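PDB 4QMK: type III secretion system effector protein ExoU from Pseudomonas fluorescens, which is probably a patatin-like phospholipase injected into host cells, where a phosphoinositide-binding domain is thought to direct it to the plasma membrane. Local coordinates for residues E58-P63 against R433-F438; E324-K329 against V445-D450; G43-S48 against S62-A67. One frame throughout, in Å; residues are numbered along the deposited sequence.

Contact 1: E58-P63 against R433-F438; sequences EVVVSP and RERHEF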
loop_
_atom_site.group_PDB
_atom_site.type_symbol
_atom_site.label_atom_id
_atom_site.label_comp_id
_atom_site.label_asym_id
_atom_site.label_seq_id
_atom_site.Cartn_x
_atom_site.Cartn_y
_atom_site.Cartn_z
ATOM N N GLU A 58 -42.010 8.611 26.872
ATOM C CA GLU A 58 -40.782 9.171 27.402
ATOM C C GLU A 58 -39.780 8.037 27.776
ATOM O O GLU A 58 -40.107 7.136 28.531
ATOM C CB GLU A 58 -41.200 9.990 28.612
ATOM C CG GLU A 58 -40.211 10.171 29.708
ATOM C CD GLU A 58 -40.829 10.836 30.941
ATOM O OE1 GLU A 58 -41.980 11.342 30.855
ATOM O OE2 GLU A 58 -40.130 10.896 31.985
ATOM N N VAL A 59 -38.569 8.106 27.239
ATOM C CA VAL A 59 -37.539 7.143 27.526
ATOM C C VAL A 59 -36.441 7.807 28.330
ATOM O O VAL A 59 -35.955 8.825 27.951
ATOM C CB VAL A 59 -36.900 6.634 26.240
ATOM C CG1 VAL A 59 -35.817 5.623 26.552
ATOM C CG2 VAL A 59 -37.958 6.025 25.312
ATOM N N VAL A 60 -36.032 7.191 29.430
ATOM C CA VAL A 60 -34.984 7.737 30.246
ATOM C C VAL A 60 -33.852 6.736 30.316
ATOM O O VAL A 60 -34.062 5.524 30.502
ATOM C CB VAL A 60 -35.504 8.052 31.654
ATOM C CG1 VAL A 60 -34.425 8.648 32.517
ATOM C CG2 VAL A 60 -36.655 9.057 31.565
ATOM N N VAL A 61 -32.649 7.243 30.133
ATOM C CA VAL A 61 -31.473 6.433 30.177
ATOM C C VAL A 61 -30.290 7.094 30.814
ATOM O O VAL A 61 -30.262 8.271 31.019
ATOM C CB VAL A 61 -31.010 6.002 28.798
ATOM C CG1 VAL A 61 -32.041 5.091 28.181
ATOM C CG2 VAL A 61 -30.720 7.190 27.932
ATOM N N SER A 62 -29.329 6.261 31.167
ATOM C CA SER A 62 -28.077 6.646 31.754
ATOM C C SER A 62 -27.071 6.368 30.661
ATOM O O SER A 62 -27.380 5.640 29.714
ATOM C CB SER A 62 -27.793 5.734 32.952
ATOM O OG SER A 62 -27.520 4.419 32.489
ATOM N N PRO A 63 -25.865 6.930 30.768
ATOM C CA PRO A 63 -24.803 6.692 29.821
ATOM C C PRO A 63 -24.333 5.238 29.786
ATOM O O PRO A 63 -24.385 4.572 30.828
ATOM C CB PRO A 63 -23.651 7.543 30.369
ATOM C CG PRO A 63 -24.318 8.558 31.171
ATOM C CD PRO A 63 -25.420 7.808 31.837
ATOM N N ARG A 433 -28.747 10.933 34.134
ATOM C CA ARG A 433 -29.941 10.478 33.430
ATOM C C ARG A 433 -30.332 11.465 32.388
ATOM O O ARG A 433 -30.210 12.639 32.595
ATOM C CB ARG A 433 -31.103 10.325 34.390
ATOM C CG ARG A 433 -30.933 9.214 35.376
ATOM C CD ARG A 433 -30.880 7.825 34.737
ATOM N NE ARG A 433 -30.723 6.818 35.783
ATOM C CZ ARG A 433 -29.574 6.437 36.320
ATOM N NH1 ARG A 433 -28.429 6.983 35.930
ATOM N NH2 ARG A 433 -29.568 5.496 37.286
ATOM N N GLU A 434 -30.903 10.980 31.309
ATOM C CA GLU A 434 -31.310 11.825 30.232
ATOM C C GLU A 434 -32.677 11.326 29.773
ATOM O O GLU A 434 -32.921 10.118 29.778
ATOM C CB GLU A 434 -30.254 11.721 29.166
ATOM C CG GLU A 434 -30.335 12.716 28.037
ATOM C CD GLU A 434 -29.206 12.484 27.038
ATOM O OE1 GLU A 434 -29.044 11.306 26.559
ATOM O OE2 GLU A 434 -28.482 13.475 26.752
ATOM N N ARG A 435 -33.567 12.253 29.421
ATOM C CA ARG A 435 -34.896 11.909 28.953
ATOM C C ARG A 435 -35.110 12.267 27.480
ATOM O O ARG A 435 -34.719 13.334 27.017
ATOM C CB ARG A 435 -35.925 12.643 29.792
ATOM C CG ARG A 435 -37.366 12.552 29.280
ATOM C CD ARG A 435 -38.399 12.874 30.357
ATOM N NE ARG A 435 -37.928 14.011 31.133
ATOM C CZ ARG A 435 -37.794 14.056 32.454
ATOM N NH1 ARG A 435 -38.232 13.098 33.251
ATOM N NH2 ARG A 435 -37.305 15.145 32.977
ATOM N N HIS A 436 -35.720 11.359 26.734
ATOM C CA HIS A 436 -35.974 11.578 25.318
ATOM C C HIS A 436 -37.418 11.326 25.086
ATOM O O HIS A 436 -37.902 10.306 25.477
ATOM C CB HIS A 436 -35.155 10.609 24.489
ATOM C CG HIS A 436 -33.686 10.774 24.647
ATOM N ND1 HIS A 436 -33.021 11.892 24.196
ATOM C CD2 HIS A 436 -32.756 9.993 25.217
ATOM C CE1 HIS A 436 -31.735 11.789 24.482
ATOM N NE2 HIS A 436 -31.545 10.640 25.096
ATOM N N GLU A 437 -38.111 12.244 24.442
ATOM C CA GLU A 437 -39.547 12.118 24.247
ATOM C C GLU A 437 -39.835 11.720 22.818
ATOM O O GLU A 437 -39.096 12.081 21.913
ATOM C CB GLU A 437 -40.228 13.433 24.541
ATOM C CG GLU A 437 -39.683 14.180 25.755
ATOM C CD GLU A 437 -40.486 15.426 26.090
ATOM O OE1 GLU A 437 -39.923 16.542 26.009
ATOM O OE2 GLU A 437 -41.690 15.285 26.384
ATOM N N PHE A 438 -40.932 11.004 22.618
ATOM C CA PHE A 438 -41.335 10.518 21.296
ATOM C C PHE A 438 -42.846 10.591 21.188
ATOM O O PHE A 438 -43.551 10.420 22.158
ATOM C CB PHE A 438 -40.900 9.055 21.105
ATOM C CG PHE A 438 -39.406 8.835 21.220
ATOM C CD1 PHE A 438 -38.800 8.573 22.435
ATOM C CD2 PHE A 438 -38.620 8.844 20.095
ATOM C CE1 PHE A 438 -37.423 8.385 22.511
ATOM C CE2 PHE A 438 -37.255 8.666 20.160
ATOM C CZ PHE A 438 -36.659 8.436 21.363
#
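Val-59 and Val-61 of strand 58-61 bond to His-436 and Glu-434 of strand 434-438 as an antiparallel pair. The strand axes approach to 4.6 Å, and their N-to-C directions differ by 158°. This is one edge of a four-stranded antiparallel sheet: strand 434-438 is the outermost strand within the chain, and strand 47-51 pairs with the other side of 57-61. Val-59 with His-436 and Val-61 with Glu-434 are hydrogen-bonded pairs, each joined by two N-H...O bonds. Val-59 N reaches His-436 O at 2.9 Å, nearly straight. Glu-58 with Glu-437 and Val-60 with Arg-435 are the non-hydrogen-bonded pairs.

Val-59, Val-61, Glu-434 and His-436 share one face of the sheet. There Val-59 CG2 meets Phe-438 CE1 at 3.7 Å. The helix 441-446 covers these two side chains through Ala-444. Val-61 CG2 comes more loosely to the edge of the His-436 ring. Within strand 434-438, His-436 NE2 donates to Glu-434 OE1 at 3.0 Å. The oxygen is met from above the carboxylate plane and the N-H...O angle is bent.

Just before strand 434-438, Arg-433 NH1 passes near Ser-62 CB and also bonds to Glu-430 O.

The other face carries Glu-58, Val-60 and Arg-435. Val-60 and Arg-435 lie side by side, with Val-60 CG2 4.1 Å from Arg-435 CB. Glu-58 CG, anti to the backbone N (chi1 152°), is set against the Arg-435 chain, 3.3 Å from Arg-435 CD. The carboxylate and guanidinium planes are 90° apart. Arg-435 NH1 forms a salt bridge with Glu-58 OE2 at 3.2 Å. Glu-58 OE2 lies near the guanidinium plane, while Arg-435 NH1 meets that oxygen from above the carboxylate plane.

Contact 2: E324-K329 against V445-D450; sequences ESPLGK and VMAMDD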
loop_
_atom_site.group_PDB
_atom_site.type_symbol
_atom_site.label_atom_id
_atom_site.label_comp_id
_atom_site.label_asym_id
_atom_site.label_seq_id
_atom_site.Cartn_x
_atom_site.Cartn_y
_atom_site.Cartn_z
ATOM N N GLU A 324 -28.613 7.866 13.671
ATOM C CA GLU A 324 -29.796 8.731 13.590
ATOM C C GLU A 324 -30.520 8.862 14.936
ATOM O O GLU A 324 -31.247 9.838 15.178
ATOM C CB GLU A 324 -30.777 8.222 12.468
ATOM C CG GLU A 324 -30.602 6.770 11.944
ATOM C CD GLU A 324 -31.460 5.694 12.610
ATOM O OE1 GLU A 324 -32.721 5.743 12.638
ATOM O OE2 GLU A 324 -30.850 4.714 13.034
ATOM N N SER A 325 -30.301 7.902 15.822
ATOM C CA SER A 325 -31.036 7.884 17.062
ATOM C C SER A 325 -30.382 8.624 18.212
ATOM O O SER A 325 -29.186 8.523 18.412
ATOM C CB SER A 325 -31.241 6.459 17.528
ATOM O OG SER A 325 -31.858 6.490 18.797
ATOM N N PRO A 326 -31.201 9.261 19.047
ATOM C CA PRO A 326 -30.632 9.871 20.203
ATOM C C PRO A 326 -30.283 8.863 21.325
ATOM O O PRO A 326 -29.612 9.231 22.282
ATOM C CB PRO A 326 -31.722 10.859 20.640
ATOM C CG PRO A 326 -33.004 10.310 20.117
ATOM C CD PRO A 326 -32.672 9.431 18.972
ATOM N N LEU A 327 -30.771 7.628 21.237
ATOM C CA LEU A 327 -30.486 6.593 22.259
ATOM C C LEU A 327 -29.266 5.796 21.892
ATOM O O LEU A 327 -28.789 5.003 22.687
ATOM C CB LEU A 327 -31.649 5.634 22.421
ATOM C CG LEU A 327 -33.020 6.260 22.599
ATOM C CD1 LEU A 327 -34.079 5.182 22.562
ATOM C CD2 LEU A 327 -33.075 6.991 23.903
ATOM N N GLY A 328 -28.792 5.961 20.673
ATOM C CA GLY A 328 -27.548 5.325 20.238
ATOM C C GLY A 328 -26.392 6.317 20.412
ATOM O O GLY A 328 -26.063 7.068 19.487
ATOM N N LYS A 329 -25.799 6.357 21.600
ATOM C CA LYS A 329 -24.736 7.314 21.882
ATOM C C LYS A 329 -23.550 6.637 22.490
ATOM O O LYS A 329 -23.688 5.901 23.444
ATOM C CB LYS A 329 -25.231 8.397 22.831
ATOM C CG LYS A 329 -26.029 9.498 22.149
ATOM C CD LYS A 329 -26.494 10.565 23.142
ATOM C CE LYS A 329 -27.389 11.608 22.468
ATOM N NZ LYS A 329 -28.102 12.496 23.438
ATOM N N VAL A 445 -39.380 2.791 19.941
ATOM C CA VAL A 445 -38.829 1.494 19.547
ATOM C C VAL A 445 -37.974 1.630 18.310
ATOM O O VAL A 445 -36.898 1.034 18.229
ATOM C CB VAL A 445 -39.913 0.460 19.292
ATOM C CG1 VAL A 445 -39.362 -0.735 18.561
ATOM C CG2 VAL A 445 -40.556 0.043 20.589
ATOM N N MET A 446 -38.375 2.494 17.383
ATOM C CA MET A 446 -37.568 2.713 16.160
ATOM C C MET A 446 -36.211 3.343 16.483
ATOM O O MET A 446 -35.257 3.227 15.680
ATOM C CB MET A 446 -38.299 3.607 15.139
ATOM C CG MET A 446 -39.620 3.089 14.605
ATOM S SD MET A 446 -39.505 1.868 13.266
ATOM C CE MET A 446 -39.030 0.427 14.239
ATOM N N ALA A 447 -36.115 4.028 17.622
ATOM C CA ALA A 447 -34.836 4.606 18.025
ATOM C C ALA A 447 -33.889 3.640 18.758
ATOM O O ALA A 447 -32.785 3.988 19.032
ATOM C CB ALA A 447 -35.101 5.807 18.903
ATOM N N MET A 448 -34.336 2.440 19.093
ATOM C CA MET A 448 -33.523 1.484 19.858
ATOM C C MET A 448 -32.864 0.481 18.954
ATOM O O MET A 448 -33.492 -0.036 18.033
ATOM C CB MET A 448 -34.383 0.715 20.844
ATOM C CG MET A 448 -35.250 1.625 21.676
ATOM S SD MET A 448 -36.166 0.835 23.019
ATOM C CE MET A 448 -36.706 -0.571 22.147
ATOM N N ASP A 449 -31.570 0.272 19.156
ATOM C CA ASP A 449 -30.809 -0.755 18.404
ATOM C C ASP A 449 -31.234 -2.128 18.869
ATOM O O ASP A 449 -32.006 -2.247 19.817
ATOM C CB ASP A 449 -29.277 -0.539 18.568
ATOM C CG ASP A 449 -28.805 -0.604 20.010
ATOM O OD1 ASP A 449 -28.894 -1.664 20.640
ATOM O OD2 ASP A 449 -28.302 0.411 20.510
ATOM N N ASP A 450 -30.791 -3.164 18.193
ATOM C CA ASP A 450 -31.294 -4.524 18.503
ATOM C C ASP A 450 -31.023 -4.938 19.924
ATOM O O ASP A 450 -31.899 -5.461 20.591
ATOM C CB ASP A 450 -30.737 -5.546 17.538
ATOM C CG ASP A 450 -31.280 -5.379 16.115
ATOM O OD1 ASP A 450 -32.196 -4.544 15.883
ATOM O OD2 ASP A 450 -30.786 -6.089 15.205
HETATM O O HOH W 1 -30.179 2.301 21.310
#
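Ser-325 and Ala-447 carry the polar part of this contact, where the loop 324-329 meets the segment 445-450. That segment begins in the end of helix 441-446 and runs into the start of the next helix, 450-461. The CA atoms of Ser-325 and Ala-447 are 5.1 Å apart.

Ser-325 CB is turned toward segment 445-450 and lies 3.3 Å from Ala-447 O. At the tip, Ser-325 OG donates to Ala-447 O at 2.7 Å, in the carbonyl plane and on a lone pair. OG is anti to the backbone N of Ser-325 (chi1 175°), which turns it beside its own carbonyl carbon. The same OG accepts from Leu-327 N at 2.9 Å. Thus one buried hydroxyl is held by two bonds and ties its own turn to the neighbouring segment. Ala-447 CB also sits close to this oxygen.

Leu-327 adds the apolar part. Its CD1 lies 3.9 Å from Ala-447 CB and 3.8 Å from Met-448 CG. The Leu-327 and Met-448 side chains run side by side and point the same way. Pro-326 CD makes a looser contact with Ala-447 CB. Leu-327 also packs on Met-452, and Met-448 on Leu-453 and Val-456, so helix 450-461 borders both side chains.

A water joins the two segments nearby. It donates to Asp-449 OD2 at 2.8 Å, accepts from Asp-449 N, and gives a weak bond to Leu-327 O. The other carboxylate oxygen, Asp-449 OD1, accepts from Met-452 N, the usual N-cap bond at the start of a helix.

The contact joins a loop before strand 332-337 to the junction of two helices: an ST turn at Ser-325 on one side, an N-capped helix start on the other.

Contact 3: G43-S48 against S62-A67; sequences GERNLS and SPPPPA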
loop_
_atom_site.group_PDB
_atom_site.type_symbol
_atom_site.label_atom_id
_atom_site.label_comp_id
_atom_site.label_asym_id
_atom_site.label_seq_id
_atom_site.Cartn_x
_atom_site.Cartn_y
_atom_site.Cartn_z
ATOM N N GLY A 43 -31.392 -2.941 32.695
ATOM C CA GLY A 43 -30.020 -2.987 32.197
ATOM C C GLY A 43 -29.019 -1.907 32.625
ATOM O O GLY A 43 -29.288 -1.055 33.476
ATOM N N GLU A 44 -27.860 -1.943 31.983
ATOM C CA GLU A 44 -26.731 -1.074 32.335
ATOM C C GLU A 44 -26.936 0.385 31.922
ATOM O O GLU A 44 -26.132 1.257 32.277
ATOM C CB GLU A 44 -25.427 -1.611 31.719
ATOM C CG GLU A 44 -25.351 -1.477 30.215
ATOM C CD GLU A 44 -24.023 -1.937 29.638
ATOM O OE1 GLU A 44 -23.173 -2.535 30.365
ATOM O OE2 GLU A 44 -23.836 -1.675 28.433
ATOM N N ARG A 45 -27.987 0.641 31.145
ATOM C CA ARG A 45 -28.366 1.993 30.805
ATOM C C ARG A 45 -29.572 2.437 31.584
ATOM O O ARG A 45 -30.080 3.570 31.383
ATOM C CB ARG A 45 -28.528 2.098 29.319
ATOM C CG ARG A 45 -27.146 1.844 28.689
ATOM C CD ARG A 45 -27.028 2.317 27.297
ATOM N NE ARG A 45 -27.486 3.677 27.229
ATOM C CZ ARG A 45 -27.468 4.377 26.115
ATOM N NH1 ARG A 45 -26.909 3.835 25.041
ATOM N NH2 ARG A 45 -27.961 5.616 26.080
ATOM N N ASN A 46 -29.979 1.564 32.517
ATOM C CA ASN A 46 -31.093 1.811 33.372
ATOM C C ASN A 46 -32.261 2.348 32.551
ATOM O O ASN A 46 -32.793 3.400 32.853
ATOM C CB ASN A 46 -30.710 2.816 34.413
ATOM C CG ASN A 46 -29.543 2.367 35.260
ATOM O OD1 ASN A 46 -29.718 1.633 36.225
ATOM N ND2 ASN A 46 -28.367 2.855 34.952
ATOM N N LEU A 47 -32.646 1.621 31.514
ATOM C CA LEU A 47 -33.611 2.118 30.610
ATOM C C LEU A 47 -34.997 2.065 31.202
ATOM O O LEU A 47 -35.407 1.003 31.666
ATOM C CB LEU A 47 -33.594 1.282 29.351
ATOM C CG LEU A 47 -34.733 1.566 28.374
ATOM C CD1 LEU A 47 -34.480 2.901 27.716
ATOM C CD2 LEU A 47 -34.769 0.480 27.324
ATOM N N SER A 48 -35.722 3.190 31.142
ATOM C CA SER A 48 -37.094 3.249 31.578
ATOM C C SER A 48 -37.957 3.899 30.494
ATOM O O SER A 48 -37.505 4.787 29.760
ATOM C CB SER A 48 -37.232 4.072 32.842
ATOM O OG SER A 48 -36.558 3.504 33.959
ATOM N N SER A 62 -29.329 6.261 31.167
ATOM C CA SER A 62 -28.077 6.646 31.754
ATOM C C SER A 62 -27.071 6.368 30.661
ATOM O O SER A 62 -27.380 5.640 29.714
ATOM C CB SER A 62 -27.793 5.734 32.952
ATOM O OG SER A 62 -27.520 4.419 32.489
ATOM N N PRO A 63 -25.865 6.930 30.768
ATOM C CA PRO A 63 -24.803 6.692 29.821
ATOM C C PRO A 63 -24.333 5.238 29.786
ATOM O O PRO A 63 -24.385 4.572 30.828
ATOM C CB PRO A 63 -23.651 7.543 30.369
ATOM C CG PRO A 63 -24.318 8.558 31.171
ATOM C CD PRO A 63 -25.420 7.808 31.837
ATOM N N PRO A 64 -23.879 4.758 28.609
ATOM C CA PRO A 64 -23.237 3.459 28.512
ATOM C C PRO A 64 -21.850 3.560 29.105
ATOM O O PRO A 64 -21.351 4.682 29.325
ATOM C CB PRO A 64 -23.081 3.216 27.016
ATOM C CG PRO A 64 -23.269 4.522 26.330
ATOM C CD PRO A 64 -23.974 5.448 27.303
ATOM N N PRO A 65 -21.224 2.411 29.390
ATOM C CA PRO A 65 -19.865 2.426 29.882
ATOM C C PRO A 65 -18.915 2.806 28.708
ATOM O O PRO A 65 -19.327 2.724 27.551
ATOM C CB PRO A 65 -19.660 0.991 30.363
ATOM C CG PRO A 65 -20.460 0.203 29.403
ATOM C CD PRO A 65 -21.666 1.046 29.064
ATOM N N PRO A 66 -17.662 3.224 29.008
ATOM C CA PRO A 66 -16.749 3.709 27.971
ATOM C C PRO A 66 -16.364 2.723 26.886
ATOM O O PRO A 66 -15.952 1.625 27.182
ATOM C CB PRO A 66 -15.511 4.113 28.744
ATOM C CG PRO A 66 -16.015 4.441 30.085
ATOM C CD PRO A 66 -17.141 3.481 30.349
ATOM N N ALA A 67 -16.553 3.150 25.632
ATOM C CA ALA A 67 -16.153 2.399 24.448
ATOM C C ALA A 67 -14.872 2.987 23.806
ATOM O O ALA A 67 -14.148 2.298 23.095
ATOM C CB ALA A 67 -17.272 2.404 23.438
#
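Arg-45 and Ser-62 meet where segment 43-48 packs against the proline-rich segment 62-67, their CA atoms 4.8 Å apart. A type I beta turn runs from Gly-43 to Asn-46, with a G1 beta bulge formed by Asn-46 and Leu-47 opposite Val-42. It leads from strand 36-42 into strand 47-51 of the antiparallel sheet. Segment 62-67 leaves the neighbouring strand 57-61 and heads for strand 68-72 of the larger mixed sheet.

Ser-62 N donates to Arg-45 O at 2.8 Å, one residue past the end of strand 57-61. In return, Arg-45 NE donates to Ser-62 O at 3.2 Å; the oxygen lies 28° out of the guanidinium plane. Backbone and side chain of Arg-45 therefore grip the two polar backbone atoms of Ser-62. Arg-45 NH1 also makes a weak hydrogen bond to Leu-327 O.

Pro-64 supplies the apolar surface. The Arg-45 side chain bends at chi3 (50°), where NE turns off the line of CB, CG and CD. Pro-64 CD lies 3.8 Å above the guanidinium plane, over its centre. Next to it, the Glu-44 chain crosses Pro-65 at about a right angle. Glu-44 OE2 comes within 3.5 Å of Pro-65 CD, a contact between a carboxylate oxygen and a ring CH2 at an exposed place.

The next residue after Arg-45, Asn-46, reaches the hydroxyl of Ser-62. Asn-46 ND2 donates to Ser-62 OG at 3.0 Å, with the oxygen close to the amide plane.

From the N terminus, contact 3 comes first: 43-48 against 62-67 closes a short loop holding strands 47-51 and 57-61. Contact 1 shares Ser-62 and Pro-63 with it and begins where contact 3 ends, then closes a loop of about 370 residues by adding strand 434-438 to the same sheet. Contact 2 opens inside that loop and closes beyond it, so contacts 1 and 2 cross along the chain, while contacts 3 and 2 follow in series. Contacts 1 and 2 also touch in space: His-436 packs on Leu-327, and Phe-438 on Ala-447. Together the three tie the small antiparallel sheet to the loop before strand 332-337 and to the helices after 434-438.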